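PDB 3HCW: maltose operon transcriptional repressor from Staphylococcus aureus subsp. aureus Mu50, which probably represses transcription of the maltose operon, with a sugar-sensing C-terminal part related to periplasmic binding proteins, as in the LacI/GalR family. Local coordinates for residues Tyr8-Val13 and Ala71-Tyr76; Asn113-Ala118 and Lys147-Gly152. All blocks are in the same frame, centred on the assembly; numbering follows the deposited sequence.

Interaction 1: residues Tyr8-Val13 and Ala71-Tyr76; sequences YKIGLV and AFILLY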
loop_
_atom_site.group_PDB
_atom_site.type_symbol
_atom_site.label_atom_id
_atom_site.label_comp_id
_atom_site.label_asym_id
_atom_site.label_seq_id
_atom_site.Cartn_x
_atom_site.Cartn_y
_atom_site.Cartn_z
ATOM N N TYR A 8 -21.132 12.943 -16.599
ATOM C CA TYR A 8 -20.248 11.794 -16.931
ATOM C C TYR A 8 -19.217 11.511 -15.841
ATOM O O TYR A 8 -18.047 11.246 -16.134
ATOM C CB TYR A 8 -19.554 11.921 -18.306
ATOM C CG TYR A 8 -20.473 12.134 -19.493
ATOM C CD1 TYR A 8 -21.798 11.685 -19.484
ATOM C CD2 TYR A 8 -20.003 12.767 -20.645
ATOM C CE1 TYR A 8 -22.636 11.888 -20.577
ATOM C CE2 TYR A 8 -20.833 12.976 -21.744
ATOM C CZ TYR A 8 -22.144 12.529 -21.705
ATOM O OH TYR A 8 -22.964 12.733 -22.792
ATOM N N LYS A 9 -19.668 11.588 -14.589
ATOM C CA LYS A 9 -18.818 11.349 -13.423
ATOM C C LYS A 9 -19.485 10.417 -12.416
ATOM O O LYS A 9 -20.704 10.464 -12.222
ATOM C CB LYS A 9 -18.437 12.669 -12.750
ATOM C CG LYS A 9 -17.032 13.157 -13.088
ATOM C CD LYS A 9 -16.593 14.224 -12.106
ATOM C CE LYS A 9 -15.084 14.377 -12.087
ATOM N NZ LYS A 9 -14.632 15.102 -10.866
ATOM N N ILE A 10 -18.677 9.564 -11.786
ATOM C CA ILE A 10 -19.172 8.632 -10.769
ATOM C C ILE A 10 -18.550 8.963 -9.411
ATOM O O ILE A 10 -17.329 9.020 -9.288
ATOM C CB ILE A 10 -18.850 7.143 -11.114
ATOM C CG1 ILE A 10 -19.108 6.825 -12.599
ATOM C CG2 ILE A 10 -19.598 6.185 -10.158
ATOM C CD1 ILE A 10 -20.564 6.854 -13.017
ATOM N N GLY A 11 -19.391 9.188 -8.403
ATOM C CA GLY A 11 -18.910 9.392 -7.039
ATOM C C GLY A 11 -18.643 8.069 -6.338
ATOM O O GLY A 11 -19.502 7.189 -6.302
ATOM N N LEU A 12 -17.446 7.921 -5.789
ATOM C CA LEU A 12 -17.066 6.699 -5.085
ATOM C C LEU A 12 -16.969 6.950 -3.570
ATOM O O LEU A 12 -16.010 7.569 -3.105
ATOM C CB LEU A 12 -15.741 6.166 -5.639
ATOM C CG LEU A 12 -15.578 6.215 -7.170
ATOM C CD1 LEU A 12 -14.189 5.799 -7.569
ATOM C CD2 LEU A 12 -16.612 5.380 -7.925
ATOM N N VAL A 13 -17.955 6.465 -2.811
ATOM C CA VAL A 13 -17.972 6.655 -1.347
ATOM C C VAL A 13 -17.109 5.659 -0.554
ATOM O O VAL A 13 -17.383 4.455 -0.524
ATOM C CB VAL A 13 -19.408 6.657 -0.771
ATOM C CG1 VAL A 13 -19.395 7.119 0.691
ATOM C CG2 VAL A 13 -20.310 7.555 -1.593
ATOM N N ALA A 71 -23.894 9.197 -10.685
ATOM C CA ALA A 71 -24.169 8.018 -9.871
ATOM C C ALA A 71 -23.078 7.755 -8.843
ATOM O O ALA A 71 -22.029 8.412 -8.834
ATOM C CB ALA A 71 -24.352 6.806 -10.760
ATOM N N PHE A 72 -23.338 6.776 -7.981
ATOM C CA PHE A 72 -22.441 6.454 -6.883
ATOM C C PHE A 72 -22.103 4.980 -6.828
ATOM O O PHE A 72 -22.838 4.141 -7.332
ATOM C CB PHE A 72 -23.070 6.866 -5.561
ATOM C CG PHE A 72 -22.981 8.327 -5.285
ATOM C CD1 PHE A 72 -21.872 8.847 -4.642
ATOM C CD2 PHE A 72 -24.001 9.188 -5.680
ATOM C CE1 PHE A 72 -21.773 10.213 -4.365
ATOM C CE2 PHE A 72 -23.917 10.548 -5.409
ATOM C CZ PHE A 72 -22.799 11.064 -4.742
ATOM N N ILE A 73 -20.973 4.674 -6.218
ATOM C CA ILE A 73 -20.636 3.306 -5.869
ATOM C C ILE A 73 -20.227 3.365 -4.403
ATOM O O ILE A 73 -19.207 3.982 -4.080
ATOM C CB ILE A 73 -19.475 2.749 -6.744
ATOM C CG1 ILE A 73 -19.854 2.718 -8.234
ATOM C CG2 ILE A 73 -19.064 1.362 -6.279
ATOM C CD1 ILE A 73 -18.756 2.164 -9.135
ATOM N N LEU A 74 -21.045 2.785 -3.518
ATOM C CA LEU A 74 -20.688 2.666 -2.094
ATOM C C LEU A 74 -19.685 1.538 -1.928
ATOM O O LEU A 74 -19.981 0.390 -2.257
ATOM C CB LEU A 74 -21.909 2.370 -1.223
ATOM C CG LEU A 74 -23.099 3.329 -1.230
ATOM C CD1 LEU A 74 -24.115 2.884 -0.214
ATOM C CD2 LEU A 74 -22.651 4.717 -0.914
ATOM N N LEU A 75 -18.502 1.864 -1.414
ATOM C CA LEU A 75 -17.415 0.892 -1.289
ATOM C C LEU A 75 -17.433 0.096 0.024
ATOM O O LEU A 75 -16.411 -0.454 0.430
ATOM C CB LEU A 75 -16.056 1.567 -1.429
ATOM C CG LEU A 75 -15.433 2.120 -2.717
ATOM C CD1 LEU A 75 -14.048 1.508 -2.870
ATOM C CD2 LEU A 75 -16.221 1.857 -3.942
ATOM N N TYR A 76 -18.593 0.032 0.673
ATOM C CA TYR A 76 -18.778 -0.767 1.879
ATOM C C TYR A 76 -20.258 -1.115 2.026
ATOM O O TYR A 76 -21.105 -0.505 1.384
ATOM C CB TYR A 76 -18.275 -0.008 3.117
ATOM C CG TYR A 76 -19.089 1.219 3.439
ATOM C CD1 TYR A 76 -18.767 2.457 2.884
ATOM C CD2 TYR A 76 -20.189 1.143 4.297
ATOM C CE1 TYR A 76 -19.522 3.582 3.171
ATOM C CE2 TYR A 76 -20.947 2.253 4.582
ATOM C CZ TYR A 76 -20.607 3.467 4.019
ATOM O OH TYR A 76 -21.358 4.563 4.319
#
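Gly11 and Ile73 join two neighbouring parallel strands, 9-13 and 71-74, of the N-terminal subdomain. Four backbone hydrogen bonds hold them. Gly11 N gives to Ala71 O at 2.8 Å, and Gly11 O accepts from Ile73 N at 2.9 Å. Val13 N then gives to Ile73 O at 3.1 Å, and this bond is the most bent, with 142° at the hydrogen. Past the end of strand 71-74, Leu75 N still reaches Val13 O at 3.0 Å. Gly11 O also takes a CA-H...O contact from Phe72 CA.

The apolar contacts fall on both faces of the sheet. On one face Ile10 CG2 meets Ile73 CG1 at 4.0 Å. Leu12 lies beside Ile73 and points the same way, with CD2 against CD1. Helix 247-263 packs on Ile10, Ala71 and Ile73 here. On the other face Val13 CG2 touches both Leu74 CD2 and Phe72 CD1, each at 3.7 Å. Val13 CG1 is anti to the backbone N (chi1 -169°), and this turns CG2 toward these two partners. The Phe72 ring lies close to the glycine backbone, its CE1 4.0 Å from Gly11 CA. Helices 53-65 and 82-89 cover this face.

The polar exception is Tyr76, whose OH bonds to Asp81 while its CE1 lies near Val13 CG1. Hydrogen bonds tie the two backbones, and apolar side chains lie on both faces. The chemistry is that of a buried parallel sheet between helices, in a three-layer alpha/beta/alpha lobe.

Interaction 2: residues Asn113-Ala118 and Lys147-Gly152; sequences NDNILA and KDRIQG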
loop_
_atom_site.group_PDB
_atom_site.type_symbol
_atom_site.label_atom_id
_atom_site.label_comp_id
_atom_site.label_asym_id
_atom_site.label_seq_id
_atom_site.Cartn_x
_atom_site.Cartn_y
_atom_site.Cartn_z
ATOM N N ASN A 113 -17.754 -10.582 -2.640
ATOM C CA ASN A 113 -17.230 -11.945 -2.581
ATOM C C ASN A 113 -18.206 -12.738 -1.729
ATOM O O ASN A 113 -19.045 -12.145 -1.020
ATOM C CB ASN A 113 -15.871 -11.996 -1.882
ATOM C CG ASN A 113 -14.818 -11.152 -2.559
ATOM O OD1 ASN A 113 -14.336 -10.175 -1.987
ATOM N ND2 ASN A 113 -14.443 -11.528 -3.776
ATOM N N ASP A 114 -18.087 -14.065 -1.767
ATOM C CA ASP A 114 -18.769 -14.921 -0.795
ATOM C C ASP A 114 -17.846 -15.032 0.413
ATOM O O ASP A 114 -16.903 -15.820 0.433
ATOM C CB ASP A 114 -19.128 -16.290 -1.406
ATOM C CG ASP A 114 -20.010 -17.151 -0.490
ATOM O OD1 ASP A 114 -20.595 -18.141 -0.982
ATOM O OD2 ASP A 114 -20.109 -16.871 0.724
ATOM N N ASN A 115 -18.124 -14.223 1.428
ATOM C CA ASN A 115 -17.175 -14.048 2.525
ATOM C C ASN A 115 -17.276 -15.131 3.585
ATOM O O ASN A 115 -16.322 -15.378 4.331
ATOM C CB ASN A 115 -17.268 -12.633 3.122
ATOM C CG ASN A 115 -16.322 -11.658 2.451
ATOM O OD1 ASN A 115 -15.118 -11.911 2.348
ATOM N ND2 ASN A 115 -16.852 -10.519 2.021
ATOM N N ILE A 116 -18.427 -15.791 3.631
ATOM C CA ILE A 116 -18.572 -16.989 4.446
ATOM C C ILE A 116 -17.734 -18.139 3.857
ATOM O O ILE A 116 -16.913 -18.726 4.550
ATOM C CB ILE A 116 -20.041 -17.363 4.642
ATOM C CG1 ILE A 116 -20.761 -16.214 5.380
ATOM C CG2 ILE A 116 -20.140 -18.676 5.392
ATOM C CD1 ILE A 116 -22.230 -16.418 5.670
ATOM N N LEU A 117 -17.897 -18.399 2.572
ATOM C CA LEU A 117 -17.168 -19.462 1.891
ATOM C C LEU A 117 -15.659 -19.215 1.930
ATOM O O LEU A 117 -14.881 -20.126 2.264
ATOM C CB LEU A 117 -17.687 -19.619 0.444
ATOM C CG LEU A 117 -17.139 -20.715 -0.473
ATOM C CD1 LEU A 117 -17.178 -22.090 0.196
ATOM C CD2 LEU A 117 -17.917 -20.732 -1.768
ATOM N N ALA A 118 -15.253 -17.971 1.665
ATOM C CA ALA A 118 -13.833 -17.590 1.707
ATOM C C ALA A 118 -13.213 -17.952 3.050
ATOM O O ALA A 118 -12.159 -18.625 3.094
ATOM C CB ALA A 118 -13.647 -16.108 1.408
ATOM N N LYS A 147 -18.824 -9.809 10.028
ATOM C CA LYS A 147 -19.855 -10.784 10.418
ATOM C C LYS A 147 -19.807 -12.062 9.573
ATOM O O LYS A 147 -19.926 -13.166 10.099
ATOM C CB LYS A 147 -21.263 -10.182 10.319
ATOM C CG LYS A 147 -21.596 -9.086 11.324
ATOM C CD LYS A 147 -23.035 -8.609 11.082
ATOM C CE LYS A 147 -23.596 -7.799 12.245
ATOM N NZ LYS A 147 -23.039 -6.424 12.306
ATOM N N ASP A 148 -19.666 -11.893 8.262
ATOM C CA ASP A 148 -19.575 -13.022 7.330
ATOM C C ASP A 148 -18.341 -13.905 7.548
ATOM O O ASP A 148 -18.451 -15.115 7.533
ATOM C CB ASP A 148 -19.565 -12.520 5.894
ATOM C CG ASP A 148 -20.922 -12.089 5.413
ATOM O OD1 ASP A 148 -21.032 -11.780 4.205
ATOM O OD2 ASP A 148 -21.870 -12.064 6.228
ATOM N N ARG A 149 -17.179 -13.280 7.748
ATOM C CA ARG A 149 -15.924 -14.015 7.946
ATOM C C ARG A 149 -15.851 -14.691 9.320
ATOM O O ARG A 149 -15.353 -15.811 9.426
ATOM C CB ARG A 149 -14.697 -13.131 7.657
ATOM C CG ARG A 149 -14.559 -12.767 6.165
ATOM C CD ARG A 149 -13.354 -11.877 5.870
ATOM N NE ARG A 149 -13.378 -11.389 4.488
ATOM C CZ ARG A 149 -12.649 -10.374 4.017
ATOM N NH1 ARG A 149 -11.821 -9.708 4.808
ATOM N NH2 ARG A 149 -12.771 -10.006 2.746
ATOM N N ILE A 150 -16.361 -14.021 10.356
ATOM C CA ILE A 150 -16.560 -14.655 11.666
ATOM C C ILE A 150 -17.487 -15.877 11.562
ATOM O O ILE A 150 -17.140 -16.960 12.044
ATOM C CB ILE A 150 -17.030 -13.625 12.755
ATOM C CG1 ILE A 150 -15.881 -12.658 13.084
ATOM C CG2 ILE A 150 -17.496 -14.322 14.038
ATOM C CD1 ILE A 150 -16.271 -11.422 13.836
ATOM N N GLN A 151 -18.645 -15.715 10.919
ATOM C CA GLN A 151 -19.586 -16.830 10.741
ATOM C C GLN A 151 -18.976 -18.071 10.045
ATOM O O GLN A 151 -19.196 -19.198 10.482
ATOM C CB GLN A 151 -20.843 -16.371 9.994
ATOM C CG GLN A 151 -21.929 -17.456 9.829
ATOM C CD GLN A 151 -22.389 -18.036 11.155
ATOM O OE1 GLN A 151 -23.088 -17.374 11.926
ATOM N NE2 GLN A 151 -21.999 -19.283 11.428
ATOM N N GLY A 152 -18.206 -17.860 8.984
ATOM C CA GLY A 152 -17.569 -18.970 8.280
ATOM C C GLY A 152 -16.520 -19.665 9.129
ATOM O O GLY A 152 -16.328 -20.879 9.036
HETATM O O HOH W 1 -20.289 -12.730 1.691
HETATM O O HOH W 2 -19.342 -9.710 2.661
#
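Asn115 and Arg149 meet where the first turn of helix 115-129 packs against helix 144-159. In the two-lobed periplasmic-binding-protein fold, helix 115-129 follows strand 110-113. Asp114 is its N-cap, its OD2 accepting a long but nearly straight capping bond from Leu117 N at 3.3 Å, from above the carboxylate plane.

The tight part is mostly buried. Asn115 CB rests on Asp148 CB at 3.6 Å. Ile116 crosses Asp148 at about a right angle, and its CG1 comes within 3.3 Å of Asp148 O. Its CG2 is anti to the backbone N and faces Gly152 CA at 3.9 Å. The backbones come close at Gly152, whose CA lies 3.8 Å from Ile116 O. Beyond this, the contact thins. Ile116 CD1 only grazes the exposed Gln151, whose amide turns to Thr155.

The wetter side lies around Asp148 OD1. One water takes the N-H of Asn115 and lies within bonding distance of Asn113 O and Asp148 OD1. A second accepts from Asn115 ND2 and lies within bonding distance of Asp148 OD1. Asp148 OD2 is paired with Lys99, which probably helps to keep the carboxylate charged. Glycerol, probably from the crystallisation liquor, hydrogen-bonds to Asn113, Asn115 and Arg149 and may mark a ligand pocket between the lobes.

Arg149 reaches across with its chain extended from CG to NE. Its guanidinium stands 69° from the Asn115 amide plane and grips one atom side-on. NE and NH2 approach Asn115 OD1 from the same face of the amide, at 2.8 Å and 3.0 Å.

How the interactions relate
Interaction 1 closes before interaction 2 opens along the chain. Their centres lie 25 Å apart and their nearest atoms about 10 Å, so they do not touch. Interaction 1 sits inside the sheet near the outer edge formed by strand 44-47, where strands 9-13 and 71-74 are neighbours. Strand 94-97 follows, then strand 110-113, which leads directly into helix 115-129 of interaction 2. That helix meets helix 144-159, which belongs with strands 133-139 and 163-169 at the far end of the sheet. One contact therefore builds the N-terminal lobe, and the other packs two helices of the C-terminal lobe, just past the chain crossing, beside bound glycerol and probably near the sugar-binding cleft.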